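Mucin-like protocadherin (Homo sapiens, PDB 6OAE) probably mediates calcium-dependent adhesion between neighbouring microvilli by binding CDHR2, the piece described here being its first two extracellular cadherin repeats, EC1 and EC2. Local coordinates at residues A[28-33]-A[50-55]; A[148-153]-A[165-170]; A[173-178]-A[201-206]. One frame throughout, in Å; residues are numbered along the deposited sequence.

Contact 1 of 3, residues A[28-33]-A[50-55]; sequences IHVPEG and QGNQLF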
loop_
_atom_site.group_PDB
_atom_site.type_symbol
_atom_site.label_atom_id
_atom_site.label_comp_id
_atom_site.label_asym_id
_atom_site.label_seq_id
_atom_site.Cartn_x
_atom_site.Cartn_y
_atom_site.Cartn_z
ATOM N N ILE A 28 20.253 18.623 20.175
ATOM C CA ILE A 28 20.171 20.035 19.731
ATOM C C ILE A 28 21.239 20.775 20.525
ATOM O O ILE A 28 21.173 20.749 21.773
ATOM C CB ILE A 28 18.768 20.615 19.933
ATOM C CG1 ILE A 28 17.696 19.736 19.271
ATOM C CG2 ILE A 28 18.702 22.068 19.441
ATOM C CD1 ILE A 28 16.302 19.978 19.790
ATOM N N HIS A 29 22.202 21.361 19.829
ATOM C CA HIS A 29 23.237 22.233 20.446
ATOM C C HIS A 29 22.582 23.589 20.692
ATOM O O HIS A 29 22.175 24.240 19.692
ATOM C CB HIS A 29 24.511 22.344 19.599
ATOM C CG HIS A 29 25.425 23.417 20.098
ATOM N ND1 HIS A 29 26.101 23.311 21.300
ATOM C CD2 HIS A 29 25.748 24.626 19.583
ATOM C CE1 HIS A 29 26.814 24.403 21.496
ATOM N NE2 HIS A 29 26.614 25.225 20.454
ATOM N N VAL A 30 22.451 23.970 21.964
ATOM C CA VAL A 30 21.759 25.209 22.395
ATOM C C VAL A 30 22.801 26.086 23.078
ATOM O O VAL A 30 23.444 25.626 24.016
ATOM C CB VAL A 30 20.562 24.886 23.308
ATOM C CG1 VAL A 30 19.843 26.148 23.755
ATOM C CG2 VAL A 30 19.580 23.929 22.623
ATOM N N PRO A 31 23.023 27.349 22.634
ATOM C CA PRO A 31 23.994 28.222 23.300
ATOM C C PRO A 31 23.503 28.568 24.711
ATOM O O PRO A 31 22.290 28.660 24.894
ATOM C CB PRO A 31 24.056 29.491 22.428
ATOM C CG PRO A 31 23.380 29.096 21.118
ATOM C CD PRO A 31 22.381 28.014 21.489
ATOM N N GLU A 32 24.426 28.755 25.663
ATOM C CA GLU A 32 24.085 29.207 27.042
ATOM C C GLU A 32 23.189 30.449 26.916
ATOM O O GLU A 32 23.551 31.347 26.137
ATOM C CB GLU A 32 25.349 29.481 27.865
ATOM C CG GLU A 32 25.074 29.705 29.346
ATOM C CD GLU A 32 24.406 28.532 30.052
ATOM O OE1 GLU A 32 24.957 27.404 29.985
ATOM O OE2 GLU A 32 23.327 28.742 30.654
ATOM N N GLY A 33 22.043 30.463 27.609
ATOM C CA GLY A 33 21.091 31.591 27.640
ATOM C C GLY A 33 19.936 31.445 26.663
ATOM O O GLY A 33 19.027 32.303 26.714
ATOM N N GLN A 50 12.982 17.144 24.902
ATOM C CA GLN A 50 13.336 16.980 26.332
ATOM C C GLN A 50 14.848 16.875 26.439
ATOM O O GLN A 50 15.452 16.111 25.638
ATOM C CB GLN A 50 12.680 15.729 26.917
ATOM C CG GLN A 50 11.344 16.002 27.579
ATOM C CD GLN A 50 10.871 14.778 28.327
ATOM O OE1 GLN A 50 10.683 13.712 27.747
ATOM N NE2 GLN A 50 10.690 14.920 29.631
ATOM N N GLY A 51 15.431 17.604 27.393
ATOM C CA GLY A 51 16.880 17.667 27.611
ATOM C C GLY A 51 17.620 18.030 26.341
ATOM O O GLY A 51 18.681 17.459 26.118
ATOM N N ASN A 52 17.071 18.938 25.532
ATOM C CA ASN A 52 17.722 19.444 24.289
ATOM C C ASN A 52 17.945 18.287 23.306
ATOM O O ASN A 52 18.961 18.296 22.569
ATOM C CB ASN A 52 19.002 20.230 24.630
ATOM C CG ASN A 52 18.685 21.541 25.313
ATOM O OD1 ASN A 52 17.540 21.998 25.300
ATOM N ND2 ASN A 52 19.692 22.154 25.903
ATOM N N GLN A 53 17.022 17.318 23.291
ATOM C CA GLN A 53 17.025 16.212 22.299
ATOM C C GLN A 53 15.656 16.188 21.642
ATOM O O GLN A 53 14.660 16.466 22.348
ATOM C CB GLN A 53 17.344 14.873 22.964
ATOM C CG GLN A 53 18.731 14.811 23.599
ATOM C CD GLN A 53 19.012 13.464 24.222
ATOM O OE1 GLN A 53 18.270 12.986 25.056
ATOM N NE2 GLN A 53 20.096 12.839 23.825
ATOM N N LEU A 54 15.611 15.873 20.346
ATOM C CA LEU A 54 14.366 15.734 19.580
ATOM C C LEU A 54 13.997 14.255 19.556
ATOM O O LEU A 54 14.851 13.419 19.195
ATOM C CB LEU A 54 14.530 16.262 18.162
ATOM C CG LEU A 54 13.287 16.178 17.282
ATOM C CD1 LEU A 54 12.174 17.050 17.817
ATOM C CD2 LEU A 54 13.628 16.538 15.845
ATOM N N PHE A 55 12.770 13.971 19.924
ATOM C CA PHE A 55 12.196 12.610 19.932
ATOM C C PHE A 55 10.966 12.555 19.033
ATOM O O PHE A 55 10.290 13.597 18.880
ATOM C CB PHE A 55 11.771 12.234 21.350
ATOM C CG PHE A 55 12.870 12.090 22.360
ATOM C CD1 PHE A 55 13.282 13.175 23.129
ATOM C CD2 PHE A 55 13.452 10.849 22.595
ATOM C CE1 PHE A 55 14.283 13.028 24.076
ATOM C CE2 PHE A 55 14.460 10.708 23.542
ATOM C CZ PHE A 55 14.862 11.792 24.289
#
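The backbone of residues 28-33 leaves the short strand 26-27 beside a type I' turn, Q50 to Q53, and one main-chain bond joins the two: I28 N to N52 O, 2.7 Å and nearly straight at 167°, with the donor 25° out of the carbonyl plane. In the Greek-key β-sandwich of EC1 the turn closes the hairpin of strands 47-50 and 53-56, and its bond to I28 carries the pairing of strands 26-27 and 53-56 up to the hairpin tip. The left-handed backbone of G51 and N52 makes the tight reversal, and it turns the N52 carbonyl outward to I28. The N52 side chain, with CG beside its own backbone N, crosses V30 at about a right angle; the flat amide takes V30 CG2 against CG and ND2, both at 3.7 Å. N52 CB also lies 3.6 Å from I28 O. An alanine here would remove the amide that V30 leans on, and would probably settle less readily into the left-handed turn. V36 of strand 35-38 touches I28, V30 and N52 together. Q53 turns away, its NE2 bonded to D27 OD1. Buried I28 has CB 3.5 Å from N52 O; with CG1 beside the backbone N (chi1 -54°) the extended chain runs on past that carbonyl and brings CD1 to 4.4 Å from L54 CB.

Contact 2 of 3, residues A[148-153]-A[165-170]; sequences SDYFSL and RPLDFY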
loop_
_atom_site.group_PDB
_atom_site.type_symbol
_atom_site.label_atom_id
_atom_site.label_comp_id
_atom_site.label_asym_id
_atom_site.label_seq_id
_atom_site.Cartn_x
_atom_site.Cartn_y
_atom_site.Cartn_z
ATOM N N SER A 148 -10.003 -23.951 -17.593
ATOM C CA SER A 148 -8.912 -23.110 -18.146
ATOM C C SER A 148 -8.773 -23.294 -19.667
ATOM O O SER A 148 -8.063 -22.503 -20.250
ATOM C CB SER A 148 -7.608 -23.350 -17.450
ATOM O OG SER A 148 -7.195 -24.688 -17.634
ATOM N N ASP A 149 -9.410 -24.299 -20.281
ATOM C CA ASP A 149 -9.467 -24.438 -21.762
ATOM C C ASP A 149 -10.262 -23.262 -22.361
ATOM O O ASP A 149 -10.011 -22.917 -23.509
ATOM C CB ASP A 149 -10.117 -25.753 -22.213
ATOM C CG ASP A 149 -9.474 -27.039 -21.694
ATOM O OD1 ASP A 149 -8.355 -26.977 -21.146
ATOM O OD2 ASP A 149 -10.121 -28.114 -21.856
ATOM N N TYR A 150 -11.176 -22.644 -21.603
ATOM C CA TYR A 150 -12.143 -21.664 -22.145
ATOM C C TYR A 150 -11.799 -20.217 -21.817
ATOM O O TYR A 150 -12.167 -19.386 -22.618
ATOM C CB TYR A 150 -13.533 -21.960 -21.605
ATOM C CG TYR A 150 -14.060 -23.280 -22.096
ATOM C CD1 TYR A 150 -13.795 -24.442 -21.393
ATOM C CD2 TYR A 150 -14.793 -23.374 -23.272
ATOM C CE1 TYR A 150 -14.269 -25.670 -21.826
ATOM C CE2 TYR A 150 -15.281 -24.599 -23.717
ATOM C CZ TYR A 150 -15.016 -25.750 -22.992
ATOM O OH TYR A 150 -15.471 -26.974 -23.412
ATOM N N PHE A 151 -11.206 -19.942 -20.652
ATOM C CA PHE A 151 -10.973 -18.563 -20.157
ATOM C C PHE A 151 -9.570 -18.419 -19.593
ATOM O O PHE A 151 -9.035 -19.364 -19.011
ATOM C CB PHE A 151 -11.984 -18.190 -19.075
ATOM C CG PHE A 151 -13.427 -18.225 -19.505
ATOM C CD1 PHE A 151 -13.997 -17.160 -20.188
ATOM C CD2 PHE A 151 -14.236 -19.314 -19.192
ATOM C CE1 PHE A 151 -15.328 -17.188 -20.552
ATOM C CE2 PHE A 151 -15.573 -19.342 -19.564
ATOM C CZ PHE A 151 -16.113 -18.281 -20.245
ATOM N N SER A 152 -8.994 -17.230 -19.776
ATOM C CA SER A 152 -7.679 -16.848 -19.202
ATOM C C SER A 152 -7.678 -15.353 -18.902
ATOM O O SER A 152 -8.527 -14.634 -19.464
ATOM C CB SER A 152 -6.571 -17.237 -20.154
ATOM O OG SER A 152 -6.684 -16.519 -21.364
ATOM N N LEU A 153 -6.771 -14.916 -18.038
ATOM C CA LEU A 153 -6.563 -13.484 -17.754
ATOM C C LEU A 153 -5.739 -12.914 -18.889
ATOM O O LEU A 153 -4.853 -13.640 -19.421
ATOM C CB LEU A 153 -5.836 -13.326 -16.428
ATOM C CG LEU A 153 -6.580 -13.841 -15.205
ATOM C CD1 LEU A 153 -5.741 -13.591 -13.976
ATOM C CD2 LEU A 153 -7.942 -13.167 -15.068
ATOM N N ARG A 165 -11.870 -20.077 -26.321
ATOM C CA ARG A 165 -12.386 -21.160 -27.201
ATOM C C ARG A 165 -13.900 -21.104 -27.209
ATOM O O ARG A 165 -14.511 -20.687 -26.225
ATOM C CB ARG A 165 -11.914 -22.539 -26.730
ATOM C CG ARG A 165 -10.464 -22.829 -27.078
ATOM C CD ARG A 165 -9.988 -24.103 -26.421
ATOM N NE ARG A 165 -10.645 -25.275 -26.967
ATOM C CZ ARG A 165 -10.244 -25.959 -28.046
ATOM N NH1 ARG A 165 -10.937 -27.023 -28.435
ATOM N NH2 ARG A 165 -9.166 -25.585 -28.734
ATOM N N PRO A 166 -14.546 -21.536 -28.307
ATOM C CA PRO A 166 -16.008 -21.492 -28.373
ATOM C C PRO A 166 -16.644 -22.227 -27.187
ATOM O O PRO A 166 -16.185 -23.287 -26.832
ATOM C CB PRO A 166 -16.363 -22.156 -29.720
ATOM C CG PRO A 166 -15.088 -22.153 -30.520
ATOM C CD PRO A 166 -13.930 -22.059 -29.542
ATOM N N LEU A 167 -17.663 -21.622 -26.584
ATOM C CA LEU A 167 -18.436 -22.212 -25.481
ATOM C C LEU A 167 -19.404 -23.237 -26.069
ATOM O O LEU A 167 -19.764 -23.141 -27.291
ATOM C CB LEU A 167 -19.181 -21.116 -24.717
ATOM C CG LEU A 167 -18.284 -20.049 -24.091
ATOM C CD1 LEU A 167 -19.116 -18.911 -23.519
ATOM C CD2 LEU A 167 -17.402 -20.666 -23.014
ATOM N N ASP A 168 -19.805 -24.171 -25.235
ATOM C CA ASP A 168 -20.785 -25.220 -25.597
ATOM C C ASP A 168 -21.623 -25.491 -24.350
ATOM O O ASP A 168 -21.140 -26.148 -23.451
ATOM C CB ASP A 168 -20.031 -26.437 -26.138
ATOM C CG ASP A 168 -20.927 -27.555 -26.629
ATOM O OD1 ASP A 168 -22.057 -27.669 -26.109
ATOM O OD2 ASP A 168 -20.466 -28.309 -27.530
ATOM N N PHE A 169 -22.850 -24.992 -24.336
ATOM C CA PHE A 169 -23.806 -25.081 -23.213
ATOM C C PHE A 169 -24.025 -26.540 -22.784
ATOM O O PHE A 169 -24.112 -26.787 -21.576
ATOM C CB PHE A 169 -25.125 -24.436 -23.619
ATOM C CG PHE A 169 -26.240 -24.671 -22.654
ATOM C CD1 PHE A 169 -26.290 -23.960 -21.466
ATOM C CD2 PHE A 169 -27.243 -25.591 -22.933
ATOM C CE1 PHE A 169 -27.319 -24.173 -20.568
ATOM C CE2 PHE A 169 -28.270 -25.796 -22.029
ATOM C CZ PHE A 169 -28.305 -25.091 -20.848
ATOM N N TYR A 170 -24.117 -27.470 -23.740
ATOM C CA TYR A 170 -24.445 -28.889 -23.476
ATOM C C TYR A 170 -23.252 -29.558 -22.795
ATOM O O TYR A 170 -23.449 -30.281 -21.772
ATOM C CB TYR A 170 -24.921 -29.562 -24.773
ATOM C CG TYR A 170 -26.169 -28.884 -25.257
ATOM C CD1 TYR A 170 -27.390 -29.165 -24.673
ATOM C CD2 TYR A 170 -26.117 -27.902 -26.232
ATOM C CE1 TYR A 170 -28.540 -28.515 -25.072
ATOM C CE2 TYR A 170 -27.264 -27.246 -26.653
ATOM C CZ TYR A 170 -28.476 -27.553 -26.064
ATOM O OH TYR A 170 -29.607 -26.932 -26.447
#
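Residues 148-153 and 165-170 of EC2 meet where the entry to strand 151-155 faces the loop that follows strand 158-163, so the contact ties one end of the smaller sheet to the crossing chain between the two sheets of the sandwich. Its tightly packed part is mostly apolar. L167 CD2 is the touching branch: it packs 3.8 Å from Y150 CD2 and 3.9 Å from F151 CZ, approaching both rings obliquely, with the leucine crossing the phenylalanine at about a right angle. All three residues are buried, and F151 continues the core toward L161, L163 and F177. The Y150 ring has a polar neighbour too, P166 O, which lies in the ring plane at the edge, 3.5 Å from CE2. Beyond, the tyrosine hydroxyl makes a weak hydrogen bond to R172 NH2. On the solvent side the aliphatic part of R165, bent at chi3 (68°), lies close along the D149 backbone, CD 3.1 Å from D149 O, but the charged ends do not pair: D149 OD2 stays 5.9 Å from R165 NE. Between the side chains the cohesion is thus chiefly carbon packing round L167 CD2, next to the backbone pairing of Y150 with D164; the opposite charges on the solvent side can probably add only a diffuse attraction, and the carbonyl of D149 may be mildly polarised by the arginine beside it.

Contact 3 of 3, residues A[173-178]-A[201-206]; sequences PNMTFW and LNVVPA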
loop_
_atom_site.group_PDB
_atom_site.type_symbol
_atom_site.label_atom_id
_atom_site.label_comp_id
_atom_site.label_asym_id
_atom_site.label_seq_id
_atom_site.Cartn_x
_atom_site.Cartn_y
_atom_site.Cartn_z
ATOM N N PRO A 173 -21.786 -26.196 -19.234
ATOM C CA PRO A 173 -22.563 -24.994 -18.941
ATOM C C PRO A 173 -22.044 -24.192 -17.744
ATOM O O PRO A 173 -22.446 -23.062 -17.634
ATOM C CB PRO A 173 -23.943 -25.540 -18.591
ATOM C CG PRO A 173 -23.623 -26.886 -17.954
ATOM C CD PRO A 173 -22.440 -27.415 -18.732
ATOM N N ASN A 174 -21.221 -24.811 -16.888
ATOM C CA ASN A 174 -20.661 -24.181 -15.653
ATOM C C ASN A 174 -19.147 -24.353 -15.652
ATOM O O ASN A 174 -18.674 -25.494 -15.884
ATOM C CB ASN A 174 -21.241 -24.752 -14.349
ATOM C CG ASN A 174 -20.543 -24.243 -13.094
ATOM O OD1 ASN A 174 -19.376 -24.562 -12.834
ATOM N ND2 ASN A 174 -21.252 -23.460 -12.297
ATOM N N MET A 175 -18.418 -23.261 -15.404
ATOM C CA MET A 175 -16.940 -23.249 -15.245
ATOM C C MET A 175 -16.649 -22.420 -13.993
ATOM O O MET A 175 -17.093 -21.258 -13.941
ATOM C CB MET A 175 -16.225 -22.641 -16.454
ATOM C CG MET A 175 -16.039 -23.633 -17.593
ATOM S SD MET A 175 -16.329 -22.992 -19.246
ATOM C CE MET A 175 -18.001 -22.390 -19.073
ATOM N N THR A 176 -15.952 -22.992 -13.015
ATOM C CA THR A 176 -15.602 -22.267 -11.773
ATOM C C THR A 176 -14.087 -22.149 -11.663
ATOM O O THR A 176 -13.365 -23.119 -11.991
ATOM C CB THR A 176 -16.266 -22.894 -10.549
ATOM O OG1 THR A 176 -17.668 -22.856 -10.803
ATOM C CG2 THR A 176 -15.967 -22.141 -9.275
ATOM N N PHE A 177 -13.644 -20.981 -11.203
ATOM C CA PHE A 177 -12.225 -20.620 -11.029
ATOM C C PHE A 177 -11.987 -20.058 -9.638
ATOM O O PHE A 177 -12.890 -19.420 -9.084
ATOM C CB PHE A 177 -11.818 -19.531 -12.012
ATOM C CG PHE A 177 -11.871 -19.943 -13.453
ATOM C CD1 PHE A 177 -10.836 -20.662 -14.013
ATOM C CD2 PHE A 177 -12.946 -19.590 -14.245
ATOM C CE1 PHE A 177 -10.874 -21.027 -15.354
ATOM C CE2 PHE A 177 -12.992 -19.971 -15.580
ATOM C CZ PHE A 177 -11.952 -20.691 -16.133
ATOM N N TRP A 178 -10.797 -20.321 -9.124
ATOM C CA TRP A 178 -10.179 -19.551 -8.023
ATOM C C TRP A 178 -9.433 -18.393 -8.682
ATOM O O TRP A 178 -8.641 -18.651 -9.629
ATOM C CB TRP A 178 -9.219 -20.387 -7.187
ATOM C CG TRP A 178 -9.876 -21.283 -6.192
ATOM C CD1 TRP A 178 -10.593 -20.904 -5.093
ATOM C CD2 TRP A 178 -9.843 -22.723 -6.186
ATOM N NE1 TRP A 178 -11.024 -22.012 -4.409
ATOM C CE2 TRP A 178 -10.578 -23.144 -5.054
ATOM C CE3 TRP A 178 -9.275 -23.695 -7.027
ATOM C CZ2 TRP A 178 -10.756 -24.499 -4.747
ATOM C CZ3 TRP A 178 -9.453 -25.031 -6.723
ATOM C CH2 TRP A 178 -10.185 -25.428 -5.597
ATOM N N LEU A 201 -18.616 -18.941 -14.052
ATOM C CA LEU A 201 -19.023 -18.599 -15.433
ATOM C C LEU A 201 -20.152 -19.564 -15.808
ATOM O O LEU A 201 -19.875 -20.811 -15.845
ATOM C CB LEU A 201 -17.822 -18.741 -16.365
ATOM C CG LEU A 201 -16.797 -17.596 -16.345
ATOM C CD1 LEU A 201 -17.354 -16.366 -17.004
ATOM C CD2 LEU A 201 -16.333 -17.248 -14.947
ATOM N N ASN A 202 -21.346 -19.024 -16.032
ATOM C CA ASN A 202 -22.560 -19.801 -16.386
ATOM C C ASN A 202 -22.909 -19.512 -17.849
ATOM O O ASN A 202 -23.223 -18.340 -18.164
ATOM C CB ASN A 202 -23.717 -19.484 -15.444
ATOM C CG ASN A 202 -24.885 -20.417 -15.654
ATOM O OD1 ASN A 202 -24.690 -21.611 -15.876
ATOM N ND2 ASN A 202 -26.097 -19.882 -15.580
ATOM N N VAL A 203 -22.839 -20.534 -18.700
ATOM C CA VAL A 203 -23.103 -20.406 -20.153
ATOM C C VAL A 203 -24.618 -20.384 -20.307
ATOM O O VAL A 203 -25.261 -21.263 -19.750
ATOM C CB VAL A 203 -22.460 -21.542 -20.968
ATOM C CG1 VAL A 203 -22.749 -21.411 -22.453
ATOM C CG2 VAL A 203 -20.967 -21.616 -20.735
ATOM N N VAL A 204 -25.153 -19.402 -21.018
ATOM C CA VAL A 204 -26.609 -19.343 -21.299
ATOM C C VAL A 204 -26.764 -19.829 -22.734
ATOM O O VAL A 204 -25.949 -19.522 -23.599
ATOM C CB VAL A 204 -27.228 -17.963 -21.010
ATOM C CG1 VAL A 204 -27.017 -17.581 -19.550
ATOM C CG2 VAL A 204 -26.718 -16.872 -21.910
ATOM N N PRO A 205 -27.776 -20.652 -23.019
ATOM C CA PRO A 205 -27.954 -21.178 -24.377
ATOM C C PRO A 205 -28.494 -20.157 -25.387
ATOM O O PRO A 205 -29.006 -19.136 -24.979
ATOM C CB PRO A 205 -28.966 -22.327 -24.187
ATOM C CG PRO A 205 -29.643 -22.093 -22.864
ATOM C CD PRO A 205 -28.790 -21.131 -22.068
ATOM N N ALA A 206 -28.351 -20.459 -26.680
ATOM C CA ALA A 206 -29.097 -19.808 -27.794
ATOM C C ALA A 206 -30.605 -20.021 -27.589
ATOM O O ALA A 206 -31.371 -19.236 -27.003
ATOM C CB ALA A 206 -28.658 -20.386 -29.125
#
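Three side chains on one face of an antiparallel strand pair, M175, L201 and V203, give this contact its shape. The strands, 174-178 and 201-204, run at 163° to each other and belong to the hairpin of strands F and G in the cadherin Greek-key sandwich of EC2. M175 and L201 form a hydrogen-bonded pair, with N to O distances of 2.9 Å (M175 N to L201 O) and 2.8 Å (L201 N to M175 O); a third bond, V203 N to P173 O at 2.8 Å, extends the ladder. Directly opposed across the pair, M175 and L201 stand side by side, CB to CB 4.2 Å apart. From there they part. The methionine bends at chi2 (139°, well off the staggered position) and chi3, so that its terminal methyl swings along the face to V203, whose chain it crosses obliquely. The L201 side chain goes the other way, laying CD2 at the edge of the F177 ring, near its plane and 4.2 Å from CD2 of that ring. F151 of the opposite sheet rests on M175, F177 and L201, so this face is the sandwich core. On the other face N174 and T176 are linked by T176 OG1 donating to a lone pair of N174 OD1, 3.2 Å away. The tightest carbon pair lies at the methionine tip, M175 CE to V203 CG2, 3.5 Å.

In the fold
The three contacts lie toward the two outer ends of a long two-repeat rod. Contact 1, in EC1, and contacts 2 and 3, in EC2, are on opposite sides of the chain's centre, with centres 71 Å apart and nearest atoms about 45 Å apart for contact 2. Between the repeats sit the calcium sites, where E17 and E63 of EC1 and D92 of the linker share an ion with D131 of EC2. Contacts 2 and 3 form a single unit, centres 8 Å apart: M175 SD lies 3.6 Å from Y150 CD1 and 3.7 Å from F151 CE2, wedging the 173-178 strand against the 148-153 segment, while F169 CD1 packs 3.4 Å from V203 O.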